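Side-chain contacts in actin-related protein 8 (Homo sapiens, PDB 4FO0), which binds ATP with only low basal ATPase activity, does not polymerise, and is a proposed core subunit of the INO80 chromatin-remodelling complex: residues A[87-92]-A[517-522]; A[139-144]-A[151-156]; A[183-188]-A[223-228]; A[234-239]-A[259-264]. All coordinates share one frame; numbering follows the deposited sequence.

Contact 1 of 4, residues A[87-92]-A[517-522]; sequences WSKKMS and QEFLQH
Lys89 reaches from the loop that follows helix 71-88 across to one side of helix 516-527, where it lies against His522 and Phe519. In the actin fold this second helix follows strand 503-507 and the glycine-rich adenosine motif. The two segments the lysine joins are 425 residues apart in the chain. The lysine chain is extended throughout, with CG anti to the backbone N (chi1 176°), and this straight reach lets its end span the separation between the loop and the helix. The aliphatic end packs over one face of the His522 imidazole: Lys89 CE stands 4.2 Å from the ring centroid and only 4° off the ring normal, a CH-pi contact. Over the same ring, Lys89 NZ is 3.9 Å from His522 CG, displaced toward the rim. The amino group also comes 3.9 Å from Phe519 CD2, meeting that ring obliquely; the Phe519 ring itself meets Phe362. His522 and Phe519 are three residues apart on the helix, which places both beside the lysine end. The protonation of the imidazole is not settled, but a neutral ring would probably suit the ammonium group better. No direct hydrogen bond crosses the contact; instead a water bridges it. That water accepts from Lys89 NZ and donates to the backbone oxygen Phe519 O at 2.9 Å.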
loop_
_atom_site.group_PDB
_atom_site.type_symbol
_atom_site.label_atom_id
_atom_site.label_comp_id
_atom_site.label_asym_id
_atom_site.label_seq_id
_atom_site.Cartn_x
_atom_site.Cartn_y
_atom_site.Cartn_z
ATOM N N TRP A 87 17.955 7.229 20.159
ATOM C CA TRP A 87 18.899 7.839 21.085
ATOM C C TRP A 87 19.914 8.728 20.379
ATOM O O TRP A 87 20.198 9.837 20.816
ATOM C CB TRP A 87 19.660 6.732 21.811
ATOM C CG TRP A 87 20.570 7.231 22.878
ATOM C CD1 TRP A 87 21.931 7.189 22.880
ATOM C CD2 TRP A 87 20.184 7.850 24.114
ATOM N NE1 TRP A 87 22.416 7.737 24.039
ATOM C CE2 TRP A 87 21.364 8.146 24.816
ATOM C CE3 TRP A 87 18.953 8.173 24.694
ATOM C CZ2 TRP A 87 21.350 8.763 26.070
ATOM C CZ3 TRP A 87 18.940 8.774 25.941
ATOM C CH2 TRP A 87 20.132 9.067 26.613
ATOM N N SER A 88 20.475 8.208 19.295
ATOM C CA SER A 88 21.506 8.898 18.549
ATOM C C SER A 88 21.057 10.271 18.037
ATOM O O SER A 88 21.875 11.161 17.847
ATOM C CB SER A 88 21.984 8.015 17.397
ATOM O OG SER A 88 21.819 8.679 16.157
ATOM N N LYS A 89 19.761 10.440 17.821
ATOM C CA LYS A 89 19.229 11.678 17.262
ATOM C C LYS A 89 18.759 12.603 18.372
ATOM O O LYS A 89 17.869 12.262 19.141
ATOM C CB LYS A 89 18.074 11.366 16.313
ATOM C CG LYS A 89 17.370 12.578 15.728
ATOM C CD LYS A 89 16.406 12.137 14.620
ATOM C CE LYS A 89 15.737 13.334 13.953
ATOM N NZ LYS A 89 14.999 12.973 12.722
ATOM N N LYS A 90 19.370 13.774 18.468
ATOM C CA LYS A 90 19.041 14.681 19.548
ATOM C C LYS A 90 17.701 15.324 19.266
ATOM O O LYS A 90 17.195 15.262 18.140
ATOM C CB LYS A 90 20.112 15.759 19.693
ATOM C CG LYS A 90 21.520 15.224 19.860
ATOM C CD LYS A 90 21.652 14.385 21.116
ATOM C CE LYS A 90 22.983 14.663 21.793
ATOM N NZ LYS A 90 23.030 16.077 22.263
ATOM N N MET A 91 17.131 15.949 20.286
ATOM C CA MET A 91 15.867 16.636 20.107
ATOM C C MET A 91 16.105 18.078 19.691
ATOM O O MET A 91 17.252 18.512 19.589
ATOM C CB MET A 91 15.029 16.540 21.373
ATOM C CG MET A 91 14.645 15.105 21.692
ATOM S SD MET A 91 13.265 15.006 22.843
ATOM C CE MET A 91 14.009 15.725 24.313
ATOM N N SER A 92 15.027 18.812 19.434
ATOM C CA SER A 92 15.134 20.174 18.920
ATOM C C SER A 92 15.906 21.096 19.855
ATOM O O SER A 92 16.603 22.005 19.402
ATOM C CB SER A 92 13.751 20.757 18.637
ATOM O OG SER A 92 13.174 20.149 17.495
ATOM N N GLN A 517 8.350 13.327 6.366
ATOM C CA GLN A 517 9.183 14.026 5.381
ATOM C C GLN A 517 10.536 14.479 5.944
ATOM O O GLN A 517 11.594 14.126 5.414
ATOM C CB GLN A 517 8.445 15.229 4.795
ATOM C CG GLN A 517 9.377 16.201 4.114
ATOM C CD GLN A 517 8.649 17.347 3.466
ATOM O OE1 GLN A 517 7.622 17.159 2.800
ATOM N NE2 GLN A 517 9.176 18.551 3.652
ATOM N N GLU A 518 10.477 15.278 7.006
ATOM C CA GLU A 518 11.647 15.713 7.755
ATOM C C GLU A 518 12.488 14.526 8.189
ATOM O O GLU A 518 13.692 14.481 7.930
ATOM C CB GLU A 518 11.217 16.498 9.001
ATOM C CG GLU A 518 10.183 17.607 8.739
ATOM C CD GLU A 518 8.747 17.089 8.525
ATOM O OE1 GLU A 518 8.557 16.052 7.854
ATOM O OE2 GLU A 518 7.797 17.730 9.029
ATOM N N PHE A 519 11.853 13.558 8.842
ATOM C CA PHE A 519 12.587 12.431 9.404
ATOM C C PHE A 519 13.463 11.773 8.361
ATOM O O PHE A 519 14.641 11.475 8.593
ATOM C CB PHE A 519 11.630 11.399 9.987
ATOM C CG PHE A 519 12.311 10.167 10.478
ATOM C CD1 PHE A 519 12.667 9.158 9.597
ATOM C CD2 PHE A 519 12.602 10.012 11.819
ATOM C CE1 PHE A 519 13.301 8.014 10.042
ATOM C CE2 PHE A 519 13.226 8.858 12.279
ATOM C CZ PHE A 519 13.580 7.859 11.393
ATOM N N LEU A 520 12.872 11.551 7.201
ATOM C CA LEU A 520 13.543 10.839 6.131
ATOM C C LEU A 520 14.593 11.715 5.449
ATOM O O LEU A 520 15.668 11.243 5.079
ATOM C CB LEU A 520 12.509 10.357 5.117
ATOM C CG LEU A 520 13.079 9.745 3.846
ATOM C CD1 LEU A 520 13.831 8.455 4.148
ATOM C CD2 LEU A 520 11.959 9.515 2.863
ATOM N N GLN A 521 14.277 12.994 5.283
ATOM C CA GLN A 521 15.208 13.931 4.674
ATOM C C GLN A 521 16.468 14.012 5.518
ATOM O O GLN A 521 17.578 14.094 4.995
ATOM C CB GLN A 521 14.566 15.303 4.556
ATOM C CG GLN A 521 15.460 16.416 5.006
ATOM C CD GLN A 521 15.808 17.321 3.874
ATOM O OE1 GLN A 521 14.969 18.094 3.401
ATOM N NE2 GLN A 521 17.043 17.221 3.401
ATOM N N HIS A 522 16.286 13.977 6.831
ATOM C CA HIS A 522 17.405 14.000 7.758
ATOM C C HIS A 522 18.320 12.792 7.582
ATOM O O HIS A 522 19.535 12.947 7.549
ATOM C CB HIS A 522 16.887 14.088 9.190
ATOM C CG HIS A 522 17.935 13.864 10.238
ATOM N ND1 HIS A 522 18.415 14.880 11.038
ATOM C CD2 HIS A 522 18.578 12.737 10.630
ATOM C CE1 HIS A 522 19.310 14.388 11.877
ATOM N NE2 HIS A 522 19.426 13.090 11.652
HETATM O O HOH W 1 15.736 11.179 11.221
#

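Contact 2 of 4, residues A[139-144]-A[151-156]; sequences EALYVN and IHWPIR
Helix 138-141, in what probably corresponds to the small subdomain 2 of actin, packs on the strand that leads back from it, resting Leu141 and Ala140 against Trp153 and Ile151. Leu141 CD2 meets the six-membered part of the indole obliquely, 3.7 Å from Trp153 CZ2 and 3.8 Å from Trp153 CH2, with the two side chains crossing at about a right angle. Trp153 has CG beside its backbone N (chi1 -64°), which turns the benzo end of the indole toward the leucine methyl. Two residues before Trp153, Ile151 CD1 lies 4.0 Å from the backbone oxygen Ala140 O, an apolar methyl against a carbonyl. One face of the indole is met from within its own segment by Arg156 NH2, 3.1 Å above the ring plane and toward the rim, while Trp153 CB lies over the centre of the guanidinium. That guanidinium is fixed by a nearly straight bond, 168° at the hydrogen, from Arg156 NE to Ile155 O at 2.6 Å. Arg156 is held further by the backbone oxygens of Ser24 and Ser59. Trp153 also meets the ring of Trp60, and its side chain is about 4 Å from that of Thr25, an ATP-binding residue. The seam thus probably marks the return of the chain from the small subdomain to the nucleotide cleft of the actin fold.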
loop_
_atom_site.group_PDB
_atom_site.type_symbol
_atom_site.label_atom_id
_atom_site.label_comp_id
_atom_site.label_asym_id
_atom_site.label_seq_id
_atom_site.Cartn_x
_atom_site.Cartn_y
_atom_site.Cartn_z
ATOM N N GLU A 139 -18.305 -4.660 2.124
ATOM C CA GLU A 139 -19.278 -5.689 2.464
ATOM C C GLU A 139 -18.593 -7.020 2.767
ATOM O O GLU A 139 -19.017 -7.766 3.651
ATOM C CB GLU A 139 -20.303 -5.867 1.354
ATOM C CG GLU A 139 -21.410 -4.847 1.385
ATOM C CD GLU A 139 -22.544 -5.206 0.439
ATOM O OE1 GLU A 139 -23.669 -4.688 0.630
ATOM O OE2 GLU A 139 -22.305 -6.010 -0.493
ATOM N N ALA A 140 -17.528 -7.311 2.033
ATOM C CA ALA A 140 -16.771 -8.523 2.269
ATOM C C ALA A 140 -16.068 -8.482 3.630
ATOM O O ALA A 140 -16.084 -9.478 4.360
ATOM C CB ALA A 140 -15.791 -8.766 1.146
ATOM N N LEU A 141 -15.487 -7.334 3.990
ATOM C CA LEU A 141 -14.775 -7.230 5.263
ATOM C C LEU A 141 -15.700 -7.490 6.441
ATOM O O LEU A 141 -15.258 -7.963 7.489
ATOM C CB LEU A 141 -14.137 -5.860 5.444
ATOM C CG LEU A 141 -13.037 -5.406 4.491
ATOM C CD1 LEU A 141 -12.684 -3.967 4.783
ATOM C CD2 LEU A 141 -11.819 -6.273 4.631
ATOM N N TYR A 142 -16.981 -7.178 6.259
ATOM C CA TYR A 142 -17.957 -7.222 7.351
ATOM C C TYR A 142 -18.802 -8.490 7.430
ATOM O O TYR A 142 -19.794 -8.551 8.151
ATOM C CB TYR A 142 -18.846 -5.997 7.296
ATOM C CG TYR A 142 -18.206 -4.846 7.991
ATOM C CD1 TYR A 142 -17.271 -4.056 7.340
ATOM C CD2 TYR A 142 -18.500 -4.569 9.316
ATOM C CE1 TYR A 142 -16.664 -3.002 7.981
ATOM C CE2 TYR A 142 -17.907 -3.518 9.966
ATOM C CZ TYR A 142 -16.984 -2.740 9.297
ATOM O OH TYR A 142 -16.388 -1.690 9.950
ATOM N N VAL A 143 -18.407 -9.499 6.681
ATOM C CA VAL A 143 -19.025 -10.793 6.808
ATOM C C VAL A 143 -18.619 -11.419 8.143
ATOM O O VAL A 143 -17.431 -11.530 8.451
ATOM C CB VAL A 143 -18.619 -11.687 5.628
ATOM C CG1 VAL A 143 -19.039 -13.126 5.868
ATOM C CG2 VAL A 143 -19.224 -11.131 4.333
ATOM N N ASN A 144 -19.614 -11.780 8.946
ATOM C CA ASN A 144 -19.396 -12.526 10.172
ATOM C C ASN A 144 -18.449 -13.691 9.885
ATOM O O ASN A 144 -18.673 -14.460 8.963
ATOM C CB ASN A 144 -20.735 -13.028 10.700
ATOM C CG ASN A 144 -20.626 -13.720 12.054
ATOM O OD1 ASN A 144 -19.615 -14.337 12.388
ATOM N ND2 ASN A 144 -21.694 -13.636 12.831
ATOM N N ILE A 151 -12.638 -15.828 2.472
ATOM C CA ILE A 151 -12.183 -14.471 2.203
ATOM C C ILE A 151 -10.926 -14.494 1.352
ATOM O O ILE A 151 -9.947 -15.167 1.694
ATOM C CB ILE A 151 -11.899 -13.722 3.505
ATOM C CG1 ILE A 151 -13.138 -13.748 4.398
ATOM C CG2 ILE A 151 -11.444 -12.292 3.217
ATOM C CD1 ILE A 151 -14.331 -13.060 3.804
ATOM N N HIS A 152 -10.962 -13.753 0.246
ATOM C CA HIS A 152 -9.841 -13.709 -0.694
ATOM C C HIS A 152 -9.372 -12.292 -0.997
ATOM O O HIS A 152 -10.163 -11.417 -1.379
ATOM C CB HIS A 152 -10.183 -14.442 -2.003
ATOM C CG HIS A 152 -10.506 -15.893 -1.813
ATOM N ND1 HIS A 152 -11.792 -16.388 -1.880
ATOM C CD2 HIS A 152 -9.709 -16.952 -1.536
ATOM C CE1 HIS A 152 -11.775 -17.689 -1.653
ATOM N NE2 HIS A 152 -10.524 -18.057 -1.442
ATOM N N TRP A 153 -8.076 -12.081 -0.803
ATOM C CA TRP A 153 -7.400 -10.887 -1.265
ATOM C C TRP A 153 -6.587 -11.283 -2.488
ATOM O O TRP A 153 -5.552 -11.923 -2.354
ATOM C CB TRP A 153 -6.448 -10.378 -0.196
ATOM C CG TRP A 153 -7.097 -9.940 1.071
ATOM C CD1 TRP A 153 -7.353 -10.711 2.169
ATOM C CD2 TRP A 153 -7.547 -8.615 1.398
ATOM N NE1 TRP A 153 -7.941 -9.948 3.158
ATOM C CE2 TRP A 153 -8.075 -8.661 2.711
ATOM C CE3 TRP A 153 -7.562 -7.396 0.709
ATOM C CZ2 TRP A 153 -8.605 -7.535 3.347
ATOM C CZ3 TRP A 153 -8.092 -6.271 1.345
ATOM C CH2 TRP A 153 -8.605 -6.352 2.648
ATOM N N PRO A 154 -7.055 -10.914 -3.685
ATOM C CA PRO A 154 -6.435 -11.312 -4.954
ATOM C C PRO A 154 -5.007 -10.807 -5.087
ATOM O O PRO A 154 -4.252 -11.298 -5.918
ATOM C CB PRO A 154 -7.317 -10.635 -5.996
ATOM C CG PRO A 154 -8.625 -10.450 -5.318
ATOM C CD PRO A 154 -8.296 -10.154 -3.892
ATOM N N ILE A 155 -4.636 -9.823 -4.280
ATOM C CA ILE A 155 -3.287 -9.304 -4.344
ATOM C C ILE A 155 -2.651 -9.255 -2.961
ATOM O O ILE A 155 -3.272 -8.809 -1.994
ATOM C CB ILE A 155 -3.268 -7.925 -5.019
ATOM C CG1 ILE A 155 -3.889 -8.043 -6.412
ATOM C CG2 ILE A 155 -1.840 -7.366 -5.081
ATOM C CD1 ILE A 155 -3.890 -6.762 -7.171
ATOM N N ARG A 156 -1.421 -9.744 -2.878
ATOM C CA ARG A 156 -0.654 -9.756 -1.634
ATOM C C ARG A 156 0.749 -9.294 -1.960
ATOM O O ARG A 156 1.335 -9.734 -2.957
ATOM C CB ARG A 156 -0.579 -11.170 -1.022
ATOM C CG ARG A 156 -1.922 -11.811 -0.644
ATOM C CD ARG A 156 -2.530 -11.229 0.631
ATOM N NE ARG A 156 -3.094 -9.904 0.388
ATOM C CZ ARG A 156 -3.664 -9.134 1.312
ATOM N NH1 ARG A 156 -3.751 -9.547 2.570
ATOM N NH2 ARG A 156 -4.140 -7.938 0.974
#

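Contact 3 of 4, residues A[183-188]-A[223-228]; sequences HAIQKY and MKMGFS
Ile185 drives its CD1 methyl into the angle between Met225 and Phe227, at the place where the ends of helices 170-187 and 211-225 come together. Its CG1 branch lies beside the backbone N, and a nearly extended second torsion (chi2 153°) carries CD1 outward from the helix. The closest approach is methyl to methyl, with Ile185 CD1 3.7 Å from Met225 CE, and the two side chains pass obliquely. Met225 runs out straight through SD and then bends at its last torsion (chi3 97°), which brings CE round to the isoleucine. The second neighbour is Phe227, met at the ring edge and near the ring plane, where Ile185 CD1 is 4.3 Å from Phe227 CZ. Between these two residues the chain leaves helix 211-225 at Gly226 with positive phi (101°); beyond it the end of the Phe227 ring comes in beside Met225. Helix 211-225 is the connection of a beta-alpha-beta crossover between the parallel strands 200-205 and 229-234, and helix 170-187 packs beside it. Met225 also touches Glu178, Trp181 and Ser182 of that neighbouring helix, while Phe227 reaches Cys201 on strand 200-205. No hydrogen bond joins the two segments; methyl groups and a ring edge make a buried seam that probably depends on shape and exclusion of water, not on direction.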
loop_
_atom_site.group_PDB
_atom_site.type_symbol
_atom_site.label_atom_id
_atom_site.label_comp_id
_atom_site.label_asym_id
_atom_site.label_seq_id
_atom_site.Cartn_x
_atom_site.Cartn_y
_atom_site.Cartn_z
ATOM N N HIS A 183 -17.805 -5.172 -10.285
ATOM C CA HIS A 183 -18.678 -4.654 -9.236
ATOM C C HIS A 183 -18.439 -3.161 -8.976
ATOM O O HIS A 183 -19.384 -2.399 -8.791
ATOM C CB HIS A 183 -18.495 -5.464 -7.944
ATOM C CG HIS A 183 -19.258 -4.926 -6.776
ATOM N ND1 HIS A 183 -20.602 -5.172 -6.588
ATOM C CD2 HIS A 183 -18.867 -4.146 -5.738
ATOM C CE1 HIS A 183 -21.004 -4.569 -5.480
ATOM N NE2 HIS A 183 -19.971 -3.941 -4.944
ATOM N N ALA A 184 -17.180 -2.740 -8.964
ATOM C CA ALA A 184 -16.863 -1.355 -8.621
ATOM C C ALA A 184 -17.324 -0.404 -9.716
ATOM O O ALA A 184 -17.833 0.683 -9.448
ATOM C CB ALA A 184 -15.398 -1.196 -8.386
ATOM N N ILE A 185 -17.141 -0.826 -10.955
ATOM C CA ILE A 185 -17.614 -0.061 -12.092
ATOM C C ILE A 185 -19.140 0.121 -12.130
ATOM O O ILE A 185 -19.604 1.224 -12.376
ATOM C CB ILE A 185 -17.086 -0.654 -13.398
ATOM C CG1 ILE A 185 -15.579 -0.430 -13.471
ATOM C CG2 ILE A 185 -17.745 -0.003 -14.589
ATOM C CD1 ILE A 185 -14.880 -1.456 -14.292
ATOM N N GLN A 186 -19.917 -0.934 -11.871
ATOM C CA GLN A 186 -21.376 -0.790 -11.886
ATOM C C GLN A 186 -21.858 0.023 -10.695
ATOM O O GLN A 186 -22.769 0.838 -10.821
ATOM C CB GLN A 186 -22.119 -2.125 -11.821
ATOM C CG GLN A 186 -21.455 -3.342 -12.401
ATOM C CD GLN A 186 -22.150 -4.620 -11.922
ATOM O OE1 GLN A 186 -21.634 -5.734 -12.082
ATOM N NE2 GLN A 186 -23.330 -4.457 -11.316
ATOM N N LYS A 187 -21.257 -0.222 -9.537
ATOM C CA LYS A 187 -21.762 0.320 -8.279
ATOM C C LYS A 187 -21.290 1.729 -7.940
ATOM O O LYS A 187 -22.057 2.530 -7.414
ATOM C CB LYS A 187 -21.424 -0.620 -7.126
ATOM C CG LYS A 187 -21.910 -0.137 -5.772
ATOM C CD LYS A 187 -22.982 -1.069 -5.217
ATOM C CE LYS A 187 -23.080 -0.959 -3.706
ATOM N NZ LYS A 187 -21.734 -1.130 -3.084
ATOM N N TYR A 188 -20.034 2.041 -8.228
ATOM C CA TYR A 188 -19.495 3.332 -7.809
ATOM C C TYR A 188 -19.355 4.297 -8.970
ATOM O O TYR A 188 -19.569 5.496 -8.818
ATOM C CB TYR A 188 -18.180 3.153 -7.044
ATOM C CG TYR A 188 -18.367 2.290 -5.822
ATOM C CD1 TYR A 188 -18.283 0.911 -5.907
ATOM C CD2 TYR A 188 -18.675 2.853 -4.590
ATOM C CE1 TYR A 188 -18.479 0.114 -4.801
ATOM C CE2 TYR A 188 -18.875 2.063 -3.475
ATOM C CZ TYR A 188 -18.775 0.692 -3.587
ATOM O OH TYR A 188 -18.973 -0.109 -2.486
ATOM N N MET A 223 -10.828 -8.706 -23.379
ATOM C CA MET A 223 -11.645 -9.834 -23.811
ATOM C C MET A 223 -12.804 -10.188 -22.871
ATOM O O MET A 223 -13.909 -10.460 -23.322
ATOM C CB MET A 223 -10.772 -11.077 -24.058
ATOM C CG MET A 223 -9.725 -10.934 -25.162
ATOM S SD MET A 223 -10.342 -10.269 -26.740
ATOM C CE MET A 223 -10.499 -8.541 -26.316
ATOM N N LYS A 224 -12.556 -10.203 -21.571
ATOM C CA LYS A 224 -13.575 -10.653 -20.626
ATOM C C LYS A 224 -14.505 -9.521 -20.181
ATOM O O LYS A 224 -15.696 -9.722 -20.010
ATOM C CB LYS A 224 -12.916 -11.289 -19.397
ATOM C CG LYS A 224 -12.124 -12.541 -19.683
ATOM C CD LYS A 224 -12.999 -13.773 -19.530
ATOM C CE LYS A 224 -12.188 -15.047 -19.706
ATOM N NZ LYS A 224 -11.017 -15.094 -18.779
ATOM N N MET A 225 -13.957 -8.332 -19.973
ATOM C CA MET A 225 -14.758 -7.246 -19.433
ATOM C C MET A 225 -15.358 -6.366 -20.536
ATOM O O MET A 225 -16.434 -5.789 -20.357
ATOM C CB MET A 225 -13.940 -6.402 -18.465
ATOM C CG MET A 225 -13.802 -6.997 -17.082
ATOM S SD MET A 225 -12.716 -5.969 -16.083
ATOM C CE MET A 225 -13.882 -4.959 -15.183
ATOM N N GLY A 226 -14.660 -6.252 -21.663
ATOM C CA GLY A 226 -15.234 -5.614 -22.830
ATOM C C GLY A 226 -14.834 -4.186 -23.141
ATOM O O GLY A 226 -15.503 -3.519 -23.932
ATOM N N PHE A 227 -13.759 -3.712 -22.522
ATOM C CA PHE A 227 -13.176 -2.439 -22.903
ATOM C C PHE A 227 -12.700 -2.547 -24.335
ATOM O O PHE A 227 -12.329 -3.625 -24.777
ATOM C CB PHE A 227 -11.982 -2.132 -22.029
ATOM C CG PHE A 227 -12.342 -1.660 -20.670
ATOM C CD1 PHE A 227 -12.440 -0.301 -20.402
ATOM C CD2 PHE A 227 -12.573 -2.567 -19.651
ATOM C CE1 PHE A 227 -12.768 0.151 -19.140
ATOM C CE2 PHE A 227 -12.905 -2.128 -18.386
ATOM C CZ PHE A 227 -13.003 -0.757 -18.132
ATOM N N SER A 228 -12.680 -1.433 -25.054
ATOM C CA SER A 228 -12.326 -1.481 -26.462
ATOM C C SER A 228 -10.838 -1.286 -26.641
ATOM O O SER A 228 -10.246 -1.748 -27.625
ATOM C CB SER A 228 -13.094 -0.426 -27.256
ATOM O OG SER A 228 -12.704 0.861 -26.851
#

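Contact 4 of 4, residues A[234-239]-A[259-264]; sequences QESVCA and SVCCVE
Helix 235-239 runs over strand 259-264 with the axes of these short segments 9.0 Å apart and their chain directions at 54°, the backbones coming nearest at Ser236 and Cys261, whose CA atoms are 7.6 Å apart. Helix 235-243 corresponds to the helix that links the two large domains of actin, and the strand belongs to the mixed sheet of one of them. Strand alternation directs Ser259, Cys261 and Val263 toward the helix. In the middle Cys261 meets Ser236, its SG lying 3.6 Å from Ser236 CB and 3.9 Å from Ser236 OG. The serine hydroxyl takes its polar partner outside the pair, bonding to Asp207 OD1, and Cys261 touches Asp207 as well. Further along the strand, Val263 CG2 settles 4.4 Å from the backbone oxygen Ser236 O, so that the one serine meets the strand through both its side chain and its carbonyl. At the other end Ser259 OG and Glu235 OE1 approach to 4.3 Å, a loose neighbourhood of polar atoms. Glu235 turns its other oxygen to a hydrogen bond with His21 NE2, and its side chain is about 4 Å from the bound magnesium ion and about 6 Å from ATP. Small groups and a thiol thus pack the helix on the sheet, while the polar ends of Ser236 and Glu235 bond elsewhere, and of these two side chains Glu235 is the one that lies by the magnesium ion.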
loop_
_atom_site.group_PDB
_atom_site.type_symbol
_atom_site.label_atom_id
_atom_site.label_comp_id
_atom_site.label_asym_id
_atom_site.label_seq_id
_atom_site.Cartn_x
_atom_site.Cartn_y
_atom_site.Cartn_z
ATOM N N GLN A 234 3.484 1.822 -15.762
ATOM C CA GLN A 234 3.988 1.550 -14.430
ATOM C C GLN A 234 3.519 2.594 -13.444
ATOM O O GLN A 234 3.451 3.777 -13.769
ATOM C CB GLN A 234 5.496 1.513 -14.445
ATOM C CG GLN A 234 6.019 0.515 -15.420
ATOM C CD GLN A 234 7.469 0.731 -15.684
ATOM O OE1 GLN A 234 8.319 0.025 -15.144
ATOM N NE2 GLN A 234 7.776 1.733 -16.500
ATOM N N GLU A 235 3.206 2.150 -12.234
ATOM C CA GLU A 235 2.654 3.040 -11.236
ATOM C C GLU A 235 3.710 4.085 -10.836
ATOM O O GLU A 235 3.379 5.200 -10.439
ATOM C CB GLU A 235 2.101 2.243 -10.034
ATOM C CG GLU A 235 3.164 1.558 -9.161
ATOM C CD GLU A 235 2.648 0.346 -8.351
ATOM O OE1 GLU A 235 3.473 -0.544 -8.034
ATOM O OE2 GLU A 235 1.443 0.278 -8.015
ATOM N N SER A 236 4.983 3.734 -10.971
ATOM C CA SER A 236 6.061 4.658 -10.616
ATOM C C SER A 236 6.129 5.862 -11.569
ATOM O O SER A 236 6.275 7.003 -11.136
ATOM C CB SER A 236 7.398 3.928 -10.607
ATOM O OG SER A 236 7.530 3.147 -11.783
ATOM N N VAL A 237 6.033 5.608 -12.869
ATOM C CA VAL A 237 6.060 6.693 -13.826
ATOM C C VAL A 237 4.815 7.554 -13.648
ATOM O O VAL A 237 4.889 8.789 -13.673
ATOM C CB VAL A 237 6.129 6.179 -15.262
ATOM C CG1 VAL A 237 6.045 7.339 -16.225
ATOM C CG2 VAL A 237 7.390 5.384 -15.473
ATOM N N CYS A 238 3.674 6.895 -13.460
ATOM C CA CYS A 238 2.425 7.610 -13.231
ATOM C C CYS A 238 2.526 8.542 -12.030
ATOM O O CYS A 238 2.067 9.682 -12.074
ATOM C CB CYS A 238 1.266 6.637 -13.080
ATOM S SG CYS A 238 0.833 5.827 -14.649
ATOM N N ALA A 239 3.144 8.058 -10.963
ATOM C CA ALA A 239 3.358 8.891 -9.797
ATOM C C ALA A 239 4.066 10.193 -10.170
ATOM O O ALA A 239 3.699 11.253 -9.668
ATOM C CB ALA A 239 4.153 8.139 -8.744
ATOM N N SER A 259 8.139 0.143 -3.128
ATOM C CA SER A 259 8.906 0.277 -4.359
ATOM C C SER A 259 9.843 1.450 -4.256
ATOM O O SER A 259 9.475 2.502 -3.733
ATOM C CB SER A 259 7.995 0.518 -5.558
ATOM O OG SER A 259 7.197 -0.611 -5.859
ATOM N N VAL A 260 11.056 1.257 -4.759
ATOM C CA VAL A 260 11.989 2.347 -4.984
ATOM C C VAL A 260 12.458 2.309 -6.437
ATOM O O VAL A 260 12.650 1.232 -7.014
ATOM C CB VAL A 260 13.213 2.241 -4.073
ATOM C CG1 VAL A 260 13.994 3.547 -4.083
ATOM C CG2 VAL A 260 12.775 1.927 -2.670
ATOM N N CYS A 261 12.624 3.480 -7.039
ATOM C CA CYS A 261 13.235 3.537 -8.357
ATOM C C CYS A 261 13.502 4.969 -8.778
ATOM O O CYS A 261 12.979 5.917 -8.188
ATOM C CB CYS A 261 12.383 2.811 -9.395
ATOM S SG CYS A 261 10.978 3.757 -10.055
ATOM N N CYS A 262 14.342 5.125 -9.788
ATOM C CA CYS A 262 14.638 6.450 -10.303
ATOM C C CYS A 262 13.981 6.645 -11.643
ATOM O O CYS A 262 14.119 5.814 -12.545
ATOM C CB CYS A 262 16.139 6.660 -10.395
ATOM S SG CYS A 262 16.886 6.742 -8.771
ATOM N N VAL A 263 13.245 7.741 -11.760
ATOM C CA VAL A 263 12.484 8.000 -12.968
ATOM C C VAL A 263 12.964 9.293 -13.577
ATOM O O VAL A 263 13.120 10.303 -12.884
ATOM C CB VAL A 263 10.969 8.054 -12.678
ATOM C CG1 VAL A 263 10.206 8.665 -13.842
ATOM C CG2 VAL A 263 10.452 6.666 -12.368
ATOM N N GLU A 264 13.220 9.241 -14.878
ATOM C CA GLU A 264 13.730 10.381 -15.627
ATOM C C GLU A 264 12.914 10.535 -16.901
ATOM O O GLU A 264 13.084 9.772 -17.855
ATOM C CB GLU A 264 15.198 10.158 -15.969
ATOM C CG GLU A 264 16.024 11.424 -16.045
ATOM C CD GLU A 264 17.512 11.132 -16.083
ATOM O OE1 GLU A 264 17.876 9.941 -16.175
ATOM O OE2 GLU A 264 18.319 12.085 -16.015
#

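Overall arrangement
Contacts 2, 3 and 4 are buried and all lie inside the long loop closed by contact 1, which is only partly buried. In keeping with that partial burial, contact 1 uses a charged chain, an aromatic face and a bridging water, whereas contact 3 is wholly apolar and distant from the annotated sites. Contacts 2 and 4 approach the bound nucleotide from opposite sides of the chain's centre, their centres 29 Å apart, and both mix apolar packing with polar groups bonded to residues outside. Contact 3 lies nearer contact 2, with closest atoms about 5 Å apart, and helix 170-187 serves both: it carries Ile185 and covers Pro154.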